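Local coordinates for thiosulfate reductase (Thermus thermophilus, PDB 2VPZ), which probably acts as a molybdopterin-dependent oxidoreductase of sulfur compounds, carrying a molybdenum atom, two molybdopterin guanosine dinucleotides and a 4Fe-4S cluster, at residues Gly59-Gly67 with Gly82-Tyr90; Ser368-Leu376 with Glu542-Leu551. All coordinates share one frame; numbering follows the deposited sequence.

In the fold
Following the chain from its N terminus, contact 1 comes first: after strand 62-67 the backbone passes through a short loop and turns into helix 80-84, so that residues 82-90 fold back along the strand. A small loop is closed there, beside the iron-sulfur cluster. Contact 2 opens much later and closes a far larger loop, bringing the irregular segment 368-376, which follows helix 341-354, against helix 540-551 after more than 160 intervening residues. The two contacts are in series, neither nesting nor crossing. The centres of contact 1 and contact 2 lie about 29 Å apart, and the nearest atoms of contact 1 and contact 2 about 18 Å. The cluster-bearing N-terminal region and this outlying loop-helix pair are thus tied separately.

Contact 1. Residues Gly59-Gly67 with Gly82-Tyr90; sequences GNRVYKVEG and GQGAPQTTY. With SF4 (iron/sulfur cluster), chain G.
Tyr90 lays one face of its ring against Arg61: the CD methylene of Arg61 stands over the ring centre, 3.5 Å from the centroid and only 5° off the normal, a clean CH-pi contact. Thr89 CB covers the opposite face, leaving the ring sandwiched. The bend at chi2 of Arg61 brings CD over the ring, while the guanidinium carries on past it, with Tyr63 CE2 over one of its faces toward the rim; any cation-pi attraction to Tyr90 is long and weak. At the far end of the ring, Tyr90 OH accepts a nearly straight hydrogen bond from Val62 N (2.8 Å, 171°), tying the phenol to strand 62-67, outermost within this chain in the three-stranded antiparallel sheet of the Fe4S4 domain. Val62 CG1 meets Pro86 CG at 4.2 Å, and further along Val65 CG1 sits 3.7 Å from Gly82 O. Gly82 belongs to the cluster pocket; its CA lies 3.5 Å from iron FE4 of the cluster. One water joins the backbones, accepting from Val65 N and donating to Gln83 O (2.9 Å). Beside it Lys64, bent at chi2 and chi4, forms a salt bridge to Glu66, NZ to OE1 2.7 Å, the nitrogen arriving on the syn side but 30° out of the carboxylate plane. Another protein chain of the assembly packs on Lys64 and Gln83.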
ATOM      1  N   GLY A  59      29.337  38.620   9.761  1.00 45.95           N
ATOM      2  CA  GLY A  59      30.100  39.585   9.006  1.00 47.86           C
ATOM      3  C   GLY A  59      29.193  40.160   7.913  1.00 48.88           C
ATOM      4  O   GLY A  59      27.987  40.340   8.134  1.00 48.42           O
ATOM      5  N   ASN A  60      29.743  40.406   6.716  1.00 49.40           N
ATOM      6  CA  ASN A  60      29.001  40.973   5.580  1.00 49.30           C
ATOM      7  C   ASN A  60      28.250  39.967   4.715  1.00 48.91           C
ATOM      8  O   ASN A  60      28.248  40.089   3.490  1.00 48.69           O
ATOM      9  CB  ASN A  60      29.947  41.797   4.685  1.00 49.99           C
ATOM     10  CG  ASN A  60      30.063  43.251   5.112  1.00 51.45           C
ATOM     11  OD1 ASN A  60      30.892  44.019   4.585  1.00 54.35           O
ATOM     12  ND2 ASN A  60      29.231  43.641   6.059  1.00 51.60           N
ATOM     13  N   ARG A  61      27.600  38.987   5.329  1.00 47.02           N
ATOM     14  CA  ARG A  61      26.916  37.991   4.527  1.00 46.46           C
ATOM     15  C   ARG A  61      25.784  37.216   5.232  1.00 45.23           C
ATOM     16  O   ARG A  61      25.988  36.608   6.288  1.00 45.54           O
ATOM     17  CB  ARG A  61      27.946  37.014   3.938  1.00 47.24           C
ATOM     18  CG  ARG A  61      27.377  35.685   3.453  1.00 47.22           C
ATOM     19  CD  ARG A  61      27.382  35.497   1.931  1.00 46.86           C
ATOM     20  NE  ARG A  61      27.125  34.100   1.593  1.00 46.49           N
ATOM     21  CZ  ARG A  61      27.983  33.264   1.013  1.00 46.06           C
ATOM     22  NH1 ARG A  61      29.194  33.682   0.674  1.00 46.42           N
ATOM     23  NH2 ARG A  61      27.637  31.995   0.801  1.00 45.01           N
ATOM     24  N   VAL A  62      24.601  37.268   4.627  1.00 43.62           N
ATOM     25  CA  VAL A  62      23.412  36.594   5.124  1.00 43.11           C
ATOM     26  C   VAL A  62      23.415  35.101   4.670  1.00 43.58           C
ATOM     27  O   VAL A  62      23.178  34.798   3.495  1.00 43.68           O
ATOM     28  CB  VAL A  62      22.113  37.344   4.616  1.00 42.45           C
ATOM     29  CG1 VAL A  62      20.852  36.527   4.955  1.00 43.00           C
ATOM     30  CG2 VAL A  62      22.041  38.764   5.238  1.00 41.72           C
ATOM     31  N   TYR A  63      23.704  34.188   5.598  1.00 43.50           N
ATOM     32  CA  TYR A  63      23.764  32.745   5.330  1.00 44.02           C
ATOM     33  C   TYR A  63      22.428  31.991   5.367  1.00 44.40           C
ATOM     34  O   TYR A  63      22.242  30.981   4.664  1.00 43.96           O
ATOM     35  CB  TYR A  63      24.735  32.048   6.315  1.00 44.99           C
ATOM     36  CG  TYR A  63      26.198  32.243   5.976  1.00 46.77           C
ATOM     37  CD1 TYR A  63      26.965  33.221   6.623  1.00 47.36           C
ATOM     38  CD2 TYR A  63      26.800  31.490   4.958  1.00 47.00           C
ATOM     39  CE1 TYR A  63      28.302  33.452   6.262  1.00 48.50           C
ATOM     40  CE2 TYR A  63      28.131  31.709   4.584  1.00 47.59           C
ATOM     41  CZ  TYR A  63      28.882  32.695   5.240  1.00 48.39           C
ATOM     42  OH  TYR A  63      30.182  32.934   4.879  1.00 49.95           O
ATOM     43  N   LYS A  64      21.507  32.499   6.177  1.00 42.16           N
ATOM     44  CA  LYS A  64      20.202  31.896   6.402  1.00 40.51           C
ATOM     45  C   LYS A  64      19.154  32.956   6.736  1.00 40.48           C
ATOM     46  O   LYS A  64      19.441  34.007   7.326  1.00 41.00           O
ATOM     47  CB  LYS A  64      20.296  30.868   7.545  1.00 39.01           C
ATOM     48  CG  LYS A  64      19.092  29.911   7.727  1.00 37.71           C
ATOM     49  CD  LYS A  64      18.944  28.940   6.545  1.00 38.41           C
ATOM     50  CE  LYS A  64      18.101  27.704   6.883  1.00 37.81           C
ATOM     51  NZ  LYS A  64      16.634  27.977   6.873  1.00 40.50           N
ATOM     52  N   VAL A  65      17.916  32.664   6.350  1.00 39.96           N
ATOM     53  CA  VAL A  65      16.781  33.547   6.578  1.00 41.02           C
ATOM     54  C   VAL A  65      15.645  32.646   7.091  1.00 41.42           C
ATOM     55  O   VAL A  65      15.566  31.475   6.736  1.00 41.06           O
ATOM     56  CB  VAL A  65      16.395  34.247   5.229  1.00 41.16           C
ATOM     57  CG1 VAL A  65      15.075  33.683   4.717  1.00 40.48           C
ATOM     58  CG2 VAL A  65      16.342  35.775   5.411  1.00 42.49           C
ATOM     59  N   GLU A  66      14.756  33.159   7.921  1.00 42.34           N
ATOM     60  CA  GLU A  66      13.705  32.279   8.407  1.00 43.79           C
ATOM     61  C   GLU A  66      12.372  33.015   8.685  1.00 43.87           C
ATOM     62  O   GLU A  66      12.370  34.229   8.886  1.00 43.32           O
ATOM     63  CB  GLU A  66      14.213  31.549   9.671  1.00 45.70           C
ATOM     64  CG  GLU A  66      13.767  30.067   9.858  1.00 51.63           C
ATOM     65  CD  GLU A  66      14.642  29.008   9.119  1.00 54.82           C
ATOM     66  OE1 GLU A  66      15.889  29.038   9.277  1.00 55.21           O
ATOM     67  OE2 GLU A  66      14.063  28.142   8.411  1.00 55.86           O
ATOM     68  N   GLY A  67      11.232  32.327   8.640  1.00 44.34           N
ATOM     69  CA  GLY A  67      10.007  33.019   8.961  1.00 43.47           C
ATOM     70  C   GLY A  67       9.971  33.201  10.481  1.00 44.28           C
ATOM     71  O   GLY A  67      10.910  32.752  11.140  1.00 45.96           O
ATOM     72  N   GLY A  82      11.775  32.471  -0.971  1.00 32.96           N
ATOM     73  CA  GLY A  82      12.177  33.243   0.187  1.00 30.19           C
ATOM     74  C   GLY A  82      13.507  32.739   0.722  1.00 31.76           C
ATOM     75  O   GLY A  82      14.397  33.528   1.092  1.00 30.57           O
ATOM     76  N   GLN A  83      13.675  31.413   0.738  1.00 31.63           N
ATOM     77  CA  GLN A  83      14.910  30.766   1.206  1.00 31.70           C
ATOM     78  C   GLN A  83      16.141  31.047   0.318  1.00 31.47           C
ATOM     79  O   GLN A  83      17.241  31.249   0.835  1.00 31.37           O
ATOM     80  CB  GLN A  83      14.737  29.241   1.364  1.00 31.01           C
ATOM     81  CG  GLN A  83      13.733  28.743   2.439  1.00 32.12           C
ATOM     82  CD  GLN A  83      14.263  28.812   3.883  1.00 32.28           C
ATOM     83  OE1 GLN A  83      13.545  28.505   4.839  1.00 32.11           O
ATOM     84  NE2 GLN A  83      15.535  29.213   4.041  1.00 31.17           N
ATOM     85  N   GLY A  84      15.962  31.061  -1.000  1.00 32.92           N
ATOM     86  CA  GLY A  84      17.063  31.334  -1.903  1.00 33.92           C
ATOM     87  C   GLY A  84      17.298  32.785  -2.280  1.00 34.03           C
ATOM     88  O   GLY A  84      18.360  33.151  -2.789  1.00 36.44           O
ATOM     89  N   ALA A  85      16.331  33.643  -2.000  1.00 34.58           N
ATOM     90  CA  ALA A  85      16.423  35.085  -2.308  1.00 33.51           C
ATOM     91  C   ALA A  85      17.729  35.818  -1.967  1.00 31.95           C
ATOM     92  O   ALA A  85      18.147  36.727  -2.664  1.00 32.24           O
ATOM     93  CB  ALA A  85      15.191  35.867  -1.702  1.00 32.24           C
ATOM     94  N   PRO A  86      18.382  35.447  -0.862  1.00 32.11           N
ATOM     95  CA  PRO A  86      19.640  36.158  -0.591  1.00 32.66           C
ATOM     96  C   PRO A  86      20.834  36.020  -1.563  1.00 34.41           C
ATOM     97  O   PRO A  86      21.717  36.874  -1.539  1.00 36.26           O
ATOM     98  CB  PRO A  86      20.026  35.697   0.819  1.00 31.98           C
ATOM     99  CG  PRO A  86      18.685  35.468   1.489  1.00 31.11           C
ATOM    100  CD  PRO A  86      17.801  34.897   0.382  1.00 30.95           C
ATOM    101  N   GLN A  87      20.890  35.021  -2.438  1.00 33.54           N
ATOM    102  CA  GLN A  87      22.102  34.959  -3.245  1.00 34.84           C
ATOM    103  C   GLN A  87      22.303  36.090  -4.292  1.00 35.64           C
ATOM    104  O   GLN A  87      23.435  36.347  -4.725  1.00 36.53           O
ATOM    105  CB  GLN A  87      22.400  33.530  -3.821  1.00 36.14           C
ATOM    106  CG  GLN A  87      21.934  33.120  -5.234  1.00 35.88           C
ATOM    107  CD  GLN A  87      22.573  33.913  -6.388  1.00 37.56           C
ATOM    108  OE1 GLN A  87      21.928  34.802  -6.960  1.00 39.34           O
ATOM    109  NE2 GLN A  87      23.815  33.588  -6.749  1.00 38.18           N
ATOM    110  N   THR A  88      21.252  36.820  -4.678  1.00 34.82           N
ATOM    111  CA  THR A  88      21.452  37.912  -5.644  1.00 36.37           C
ATOM    112  C   THR A  88      22.446  38.956  -5.059  1.00 37.78           C
ATOM    113  O   THR A  88      23.231  39.581  -5.782  1.00 38.24           O
ATOM    114  CB  THR A  88      20.136  38.645  -6.034  1.00 36.12           C
ATOM    115  OG1 THR A  88      19.266  37.749  -6.718  1.00 37.85           O
ATOM    116  CG2 THR A  88      20.453  39.884  -6.923  1.00 36.50           C
ATOM    117  N   THR A  89      22.412  39.116  -3.746  1.00 38.11           N
ATOM    118  CA  THR A  89      23.302  40.030  -3.066  1.00 37.46           C
ATOM    119  C   THR A  89      24.758  39.553  -3.207  1.00 37.49           C
ATOM    120  O   THR A  89      25.680  40.366  -3.175  1.00 40.01           O
ATOM    121  CB  THR A  89      22.970  40.138  -1.528  1.00 37.08           C
ATOM    122  OG1 THR A  89      21.582  40.393  -1.338  1.00 36.09           O
ATOM    123  CG2 THR A  89      23.809  41.243  -0.864  1.00 35.91           C
ATOM    124  N   TYR A  90      24.954  38.247  -3.392  1.00 38.57           N
ATOM    125  CA  TYR A  90      26.295  37.618  -3.501  1.00 38.06           C
ATOM    126  C   TYR A  90      26.547  36.944  -4.836  1.00 38.44           C
ATOM    127  O   TYR A  90      27.177  35.885  -4.943  1.00 37.61           O
ATOM    128  CB  TYR A  90      26.498  36.650  -2.355  1.00 37.51           C
ATOM    129  CG  TYR A  90      25.980  37.223  -1.059  1.00 38.07           C
ATOM    130  CD1 TYR A  90      24.834  36.699  -0.448  1.00 38.84           C
ATOM    131  CD2 TYR A  90      26.582  38.346  -0.483  1.00 38.36           C
ATOM    132  CE1 TYR A  90      24.290  37.286   0.709  1.00 38.11           C
ATOM    133  CE2 TYR A  90      26.059  38.949   0.678  1.00 39.34           C
ATOM    134  CZ  TYR A  90      24.905  38.413   1.275  1.00 39.19           C
ATOM    135  OH  TYR A  90      24.374  38.995   2.412  1.00 37.98           O
TER
HETATM  136 FE1  SF4 G1764       7.120  35.509   0.936  1.00 41.75          FE
HETATM  137 FE2  SF4 G1764       7.945  33.489  -0.734  1.00 32.40          FE
HETATM  138 FE3  SF4 G1764       7.347  35.986  -1.715  1.00 33.34          FE
HETATM  139 FE4  SF4 G1764       9.624  35.632  -0.238  1.00 39.34          FE
HETATM  140  S1  SF4 G1764       9.176  34.668  -2.279  1.00 34.05           S
HETATM  141  S2  SF4 G1764       8.094  37.368  -0.030  1.00 38.14           S
HETATM  142  S3  SF4 G1764       8.911  34.062   1.270  1.00 40.54           S
HETATM  143  S4  SF4 G1764       5.859  34.508  -0.720  1.00 37.84           S
HETATM  144  O   HOH W   1      17.644  30.786   3.709  1.00 30.24           O

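Contact 2. Residues Ser368-Leu376 with Glu542-Leu551; sequences SPYLEKYPL and EYLETRLQSL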
ATOM      1  N   SER A 368      -7.286  48.549   6.971  1.00 52.58           N
ATOM      2  CA  SER A 368      -5.923  49.041   6.874  1.00 52.71           C
ATOM      3  C   SER A 368      -5.372  49.534   8.234  1.00 53.24           C
ATOM      4  O   SER A 368      -6.121  50.125   9.017  1.00 53.85           O
ATOM      5  CB  SER A 368      -5.881  50.151   5.811  1.00 52.62           C
ATOM      6  OG  SER A 368      -4.638  50.190   5.151  1.00 53.62           O
ATOM      7  N   PRO A 369      -4.070  49.293   8.546  1.00 53.93           N
ATOM      8  CA  PRO A 369      -3.613  49.787   9.855  1.00 54.22           C
ATOM      9  C   PRO A 369      -3.454  51.320  10.008  1.00 55.14           C
ATOM     10  O   PRO A 369      -3.407  52.042   9.010  1.00 54.70           O
ATOM     11  CB  PRO A 369      -2.293  49.046  10.093  1.00 53.34           C
ATOM     12  CG  PRO A 369      -1.779  48.718   8.714  1.00 53.23           C
ATOM     13  CD  PRO A 369      -3.014  48.560   7.830  1.00 53.26           C
ATOM     14  N   TYR A 370      -3.379  51.812  11.248  1.00 56.22           N
ATOM     15  CA  TYR A 370      -3.155  53.235  11.490  1.00 57.29           C
ATOM     16  C   TYR A 370      -1.653  53.544  11.766  1.00 57.11           C
ATOM     17  O   TYR A 370      -1.077  53.083  12.754  1.00 57.41           O
ATOM     18  CB  TYR A 370      -4.022  53.799  12.652  1.00 59.86           C
ATOM     19  CG  TYR A 370      -3.663  55.247  13.014  1.00 62.54           C
ATOM     20  CD1 TYR A 370      -3.939  56.306  12.134  1.00 63.86           C
ATOM     21  CD2 TYR A 370      -2.955  55.542  14.186  1.00 63.40           C
ATOM     22  CE1 TYR A 370      -3.507  57.627  12.406  1.00 64.77           C
ATOM     23  CE2 TYR A 370      -2.514  56.853  14.472  1.00 64.85           C
ATOM     24  CZ  TYR A 370      -2.794  57.896  13.577  1.00 65.79           C
ATOM     25  OH  TYR A 370      -2.380  59.186  13.850  1.00 66.85           O
ATOM     26  N   LEU A 371      -1.010  54.263  10.848  1.00 56.32           N
ATOM     27  CA  LEU A 371       0.387  54.719  10.968  1.00 56.79           C
ATOM     28  C   LEU A 371       0.265  56.016  10.215  1.00 57.79           C
ATOM     29  O   LEU A 371      -0.048  56.048   9.023  1.00 57.48           O
ATOM     30  CB  LEU A 371       1.437  53.834  10.288  1.00 56.89           C
ATOM     31  CG  LEU A 371       2.848  53.702  10.934  1.00 57.57           C
ATOM     32  CD1 LEU A 371       3.897  53.823   9.838  1.00 58.20           C
ATOM     33  CD2 LEU A 371       3.140  54.753  12.018  1.00 56.64           C
ATOM     34  N   GLU A 372       0.519  57.089  10.919  1.00 58.41           N
ATOM     35  CA  GLU A 372       0.350  58.396  10.364  1.00 59.27           C
ATOM     36  C   GLU A 372       1.454  58.837   9.397  1.00 58.29           C
ATOM     37  O   GLU A 372       2.633  58.606   9.654  1.00 57.95           O
ATOM     38  CB  GLU A 372       0.113  59.291  11.567  1.00 60.83           C
ATOM     39  CG  GLU A 372       0.663  60.638  11.557  1.00 65.26           C
ATOM     40  CD  GLU A 372      -0.277  61.542  12.294  1.00 68.34           C
ATOM     41  OE1 GLU A 372       0.027  61.931  13.449  1.00 69.90           O
ATOM     42  OE2 GLU A 372      -1.345  61.819  11.700  1.00 69.57           O
ATOM     43  N   LYS A 373       1.066  59.418   8.258  1.00 57.73           N
ATOM     44  CA  LYS A 373       2.035  59.855   7.252  1.00 57.69           C
ATOM     45  C   LYS A 373       3.020  60.894   7.795  1.00 57.12           C
ATOM     46  O   LYS A 373       2.756  61.530   8.815  1.00 57.35           O
ATOM     47  CB  LYS A 373       1.327  60.376   5.976  1.00 58.57           C
ATOM     48  CG  LYS A 373       0.781  59.261   5.062  1.00 60.18           C
ATOM     49  CD  LYS A 373      -0.115  59.787   3.939  1.00 61.84           C
ATOM     50  CE  LYS A 373       0.684  60.515   2.840  1.00 64.10           C
ATOM     51  NZ  LYS A 373       1.471  59.617   1.897  1.00 65.61           N
ATOM     52  N   TYR A 374       4.169  61.035   7.146  1.00 55.83           N
ATOM     53  CA  TYR A 374       5.167  62.010   7.563  1.00 54.70           C
ATOM     54  C   TYR A 374       4.590  63.352   7.053  1.00 54.89           C
ATOM     55  O   TYR A 374       4.258  63.428   5.864  1.00 55.32           O
ATOM     56  CB  TYR A 374       6.507  61.686   6.907  1.00 54.08           C
ATOM     57  CG  TYR A 374       7.627  62.586   7.347  1.00 53.68           C
ATOM     58  CD1 TYR A 374       8.573  62.152   8.271  1.00 54.07           C
ATOM     59  CD2 TYR A 374       7.750  63.878   6.828  1.00 53.20           C
ATOM     60  CE1 TYR A 374       9.630  62.977   8.671  1.00 54.83           C
ATOM     61  CE2 TYR A 374       8.807  64.729   7.219  1.00 53.96           C
ATOM     62  CZ  TYR A 374       9.751  64.270   8.142  1.00 54.79           C
ATOM     63  OH  TYR A 374      10.819  65.067   8.529  1.00 55.25           O
ATOM     64  N   PRO A 375       4.490  64.420   7.919  1.00 54.45           N
ATOM     65  CA  PRO A 375       3.941  65.753   7.585  1.00 53.38           C
ATOM     66  C   PRO A 375       4.565  66.557   6.448  1.00 53.33           C
ATOM     67  O   PRO A 375       5.724  66.979   6.514  1.00 53.01           O
ATOM     68  CB  PRO A 375       3.999  66.530   8.907  1.00 53.66           C
ATOM     69  CG  PRO A 375       4.406  65.507   9.950  1.00 54.36           C
ATOM     70  CD  PRO A 375       5.247  64.525   9.169  1.00 53.85           C
ATOM     71  N   LEU A 376       3.761  66.816   5.428  1.00 52.55           N
ATOM     72  CA  LEU A 376       4.258  67.507   4.257  1.00 52.62           C
ATOM     73  C   LEU A 376       3.199  68.328   3.502  1.00 52.24           C
ATOM     74  O   LEU A 376       1.981  68.182   3.740  1.00 51.41           O
ATOM     75  CB  LEU A 376       4.865  66.473   3.278  1.00 52.96           C
ATOM     76  CG  LEU A 376       6.023  65.481   3.543  1.00 53.26           C
ATOM     77  CD1 LEU A 376       6.217  64.572   2.295  1.00 53.60           C
ATOM     78  CD2 LEU A 376       7.339  66.233   3.858  1.00 53.49           C
ATOM     79  N   GLU A 542      15.354  59.233  10.597  1.00 57.97           N
ATOM     80  CA  GLU A 542      14.762  60.504  11.051  1.00 58.30           C
ATOM     81  C   GLU A 542      13.254  60.431  10.707  1.00 56.86           C
ATOM     82  O   GLU A 542      12.352  60.716  11.529  1.00 56.96           O
ATOM     83  CB  GLU A 542      15.413  61.665  10.291  1.00 59.81           C
ATOM     84  CG  GLU A 542      15.940  62.831  11.112  1.00 62.11           C
ATOM     85  CD  GLU A 542      15.806  64.155  10.354  1.00 64.39           C
ATOM     86  OE1 GLU A 542      14.747  64.805  10.493  1.00 64.77           O
ATOM     87  OE2 GLU A 542      16.738  64.495   9.589  1.00 66.06           O
ATOM     88  N   TYR A 543      13.027  60.012   9.465  1.00 55.38           N
ATOM     89  CA  TYR A 543      11.743  59.797   8.813  1.00 54.70           C
ATOM     90  C   TYR A 543      10.917  58.697   9.560  1.00 55.06           C
ATOM     91  O   TYR A 543       9.722  58.890   9.835  1.00 55.16           O
ATOM     92  CB  TYR A 543      11.986  59.386   7.343  1.00 54.05           C
ATOM     93  CG  TYR A 543      10.740  59.137   6.489  1.00 54.09           C
ATOM     94  CD1 TYR A 543      10.175  60.163   5.718  1.00 53.71           C
ATOM     95  CD2 TYR A 543      10.104  57.887   6.487  1.00 53.38           C
ATOM     96  CE1 TYR A 543       8.999  59.951   4.969  1.00 53.75           C
ATOM     97  CE2 TYR A 543       8.930  57.654   5.747  1.00 54.12           C
ATOM     98  CZ  TYR A 543       8.379  58.690   4.990  1.00 54.64           C
ATOM     99  OH  TYR A 543       7.220  58.471   4.269  1.00 54.75           O
ATOM    100  N   LEU A 544      11.564  57.575   9.885  1.00 53.88           N
ATOM    101  CA  LEU A 544      10.950  56.442  10.575  1.00 53.45           C
ATOM    102  C   LEU A 544      10.615  56.770  12.068  1.00 54.28           C
ATOM    103  O   LEU A 544       9.634  56.247  12.610  1.00 54.32           O
ATOM    104  CB  LEU A 544      11.833  55.156  10.408  1.00 53.18           C
ATOM    105  CG  LEU A 544      12.301  54.693   8.994  1.00 52.04           C
ATOM    106  CD1 LEU A 544      13.420  53.624   9.070  1.00 51.32           C
ATOM    107  CD2 LEU A 544      11.108  54.165   8.162  1.00 50.66           C
ATOM    108  N   GLU A 545      11.393  57.642  12.714  1.00 55.51           N
ATOM    109  CA  GLU A 545      11.135  58.047  14.125  1.00 56.33           C
ATOM    110  C   GLU A 545       9.831  58.892  14.276  1.00 56.31           C
ATOM    111  O   GLU A 545       9.150  58.779  15.290  1.00 56.15           O
ATOM    112  CB  GLU A 545      12.335  58.803  14.757  1.00 57.36           C
ATOM    113  CG  GLU A 545      13.678  58.023  14.876  1.00 59.72           C
ATOM    114  CD  GLU A 545      13.904  57.310  16.225  1.00 60.69           C
ATOM    115  OE1 GLU A 545      12.919  56.854  16.839  1.00 59.73           O
ATOM    116  OE2 GLU A 545      15.094  57.193  16.643  1.00 61.99           O
ATOM    117  N   THR A 546       9.505  59.710  13.270  1.00 56.95           N
ATOM    118  CA  THR A 546       8.307  60.561  13.247  1.00 57.31           C
ATOM    119  C   THR A 546       6.968  59.754  13.246  1.00 57.72           C
ATOM    120  O   THR A 546       6.057  60.035  14.061  1.00 58.77           O
ATOM    121  CB  THR A 546       8.397  61.573  12.010  1.00 57.72           C
ATOM    122  OG1 THR A 546       9.274  62.649  12.330  1.00 58.40           O
ATOM    123  CG2 THR A 546       7.015  62.082  11.597  1.00 58.41           C
ATOM    124  N   ARG A 547       6.856  58.726  12.396  1.00 57.23           N
ATOM    125  CA  ARG A 547       5.679  57.842  12.313  1.00 56.58           C
ATOM    126  C   ARG A 547       5.585  56.926  13.588  1.00 57.97           C
ATOM    127  O   ARG A 547       4.479  56.568  14.041  1.00 59.37           O
ATOM    128  CB  ARG A 547       5.734  57.007  10.989  1.00 55.24           C
ATOM    129  CG  ARG A 547       6.380  57.753   9.754  1.00 51.83           C
ATOM    130  CD  ARG A 547       6.044  57.122   8.359  1.00 50.61           C
ATOM    131  NE  ARG A 547       4.612  56.967   8.089  1.00 49.34           N
ATOM    132  CZ  ARG A 547       4.057  56.100   7.251  1.00 48.84           C
ATOM    133  NH1 ARG A 547       4.816  55.269   6.563  1.00 48.34           N
ATOM    134  NH2 ARG A 547       2.728  56.026   7.112  1.00 48.16           N
ATOM    135  N   LEU A 548       6.722  56.604  14.203  1.00 59.05           N
ATOM    136  CA  LEU A 548       6.739  55.773  15.401  1.00 60.42           C
ATOM    137  C   LEU A 548       6.342  56.630  16.657  1.00 61.99           C
ATOM    138  O   LEU A 548       5.741  56.111  17.613  1.00 63.04           O
ATOM    139  CB  LEU A 548       8.090  54.991  15.487  1.00 59.49           C
ATOM    140  CG  LEU A 548       8.165  53.947  14.322  1.00 58.16           C
ATOM    141  CD1 LEU A 548       9.352  52.976  14.490  1.00 56.60           C
ATOM    142  CD2 LEU A 548       6.834  53.158  14.240  1.00 57.17           C
ATOM    143  N   GLN A 549       6.593  57.942  16.593  1.00 62.63           N
ATOM    144  CA  GLN A 549       6.168  58.908  17.643  1.00 63.37           C
ATOM    145  C   GLN A 549       4.638  58.801  17.731  1.00 63.60           C
ATOM    146  O   GLN A 549       4.058  58.569  18.809  1.00 63.72           O
ATOM    147  CB  GLN A 549       6.521  60.337  17.221  1.00 63.96           C
ATOM    148  CG  GLN A 549       7.685  60.954  17.975  1.00 65.83           C
ATOM    149  CD  GLN A 549       8.468  61.980  17.154  1.00 66.87           C
ATOM    150  OE1 GLN A 549       7.890  62.694  16.322  1.00 67.37           O
ATOM    151  NE2 GLN A 549       9.775  62.068  17.393  1.00 66.76           N
ATOM    152  N   SER A 550       4.003  59.003  16.578  1.00 63.88           N
ATOM    153  CA  SER A 550       2.554  58.918  16.420  1.00 65.04           C
ATOM    154  C   SER A 550       1.963  57.702  17.104  1.00 65.25           C
ATOM    155  O   SER A 550       0.983  57.786  17.832  1.00 65.10           O
ATOM    156  CB  SER A 550       2.138  58.826  14.940  1.00 65.86           C
ATOM    157  OG  SER A 550       1.157  57.806  14.734  1.00 67.52           O
ATOM    158  N   LEU A 551       2.536  56.535  16.871  1.00 65.73           N
ATOM    159  CA  LEU A 551       1.900  55.375  17.458  1.00 65.44           C
ATOM    160  C   LEU A 551       2.205  55.079  18.919  1.00 65.63           C
ATOM    161  O   LEU A 551       1.492  54.317  19.568  1.00 65.39           O
ATOM    162  CB  LEU A 551       2.110  54.130  16.583  1.00 64.24           C
ATOM    163  CG  LEU A 551       1.319  54.210  15.259  1.00 64.02           C
ATOM    164  CD1 LEU A 551       1.622  52.978  14.382  1.00 63.72           C
ATOM    165  CD2 LEU A 551      -0.198  54.337  15.551  1.00 63.48           C
TER
HETATM  166  O   HOH W   2       4.767  59.032   5.394  1.00 80.30           O
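Arg547 reaches from the helix to the extended backbone of 371-373, and each part of it finds something. Its CB lies against Leu371 CD2 and, with CG and CD, runs alongside the carbonyl oxygen of Glu372. Then NE gives that oxygen a straight hydrogen bond (Arg547 NE to Glu372 O 3.0 Å, 173°); the oxygen lies in the guanidinium plane, but the donor stands 43° out of the carbonyl plane. At the tip NH2 reaches Leu371 O in a weak bond, and NH1 turns to a salt bridge with Asp491. A bend at chi3 swings the flat group so that Leu371 CD1 sits over the centre of one face, 3.5 Å from Arg547 CZ, while a water lies over the other face toward the rim. That water accepts from Tyr374 N at 2.7 Å and is hydrogen-bonded to Tyr543 OH, whose hydroxyl also pairs with Asp491. Here an irregular stretch following helix 341-354 is laid along helix 540-551, well away from the cofactors. Toward the helix's N-terminal end, the Tyr374 and Tyr543 rings are nearly parallel (5°) but slid apart, with Trp537 edge-to-face to both; Tyr374 CB touches Tyr543 CE1 at 3.6 Å. Thr546 CG2 touches both Tyr374 CD1 and Pro375 CD. Toward the other end, the methyls of Leu551 pack against Leu371 and the Tyr370 ring. Nearby, Ser550 OG, 3.7 Å from Glu372 CB, is buried without a polar partner.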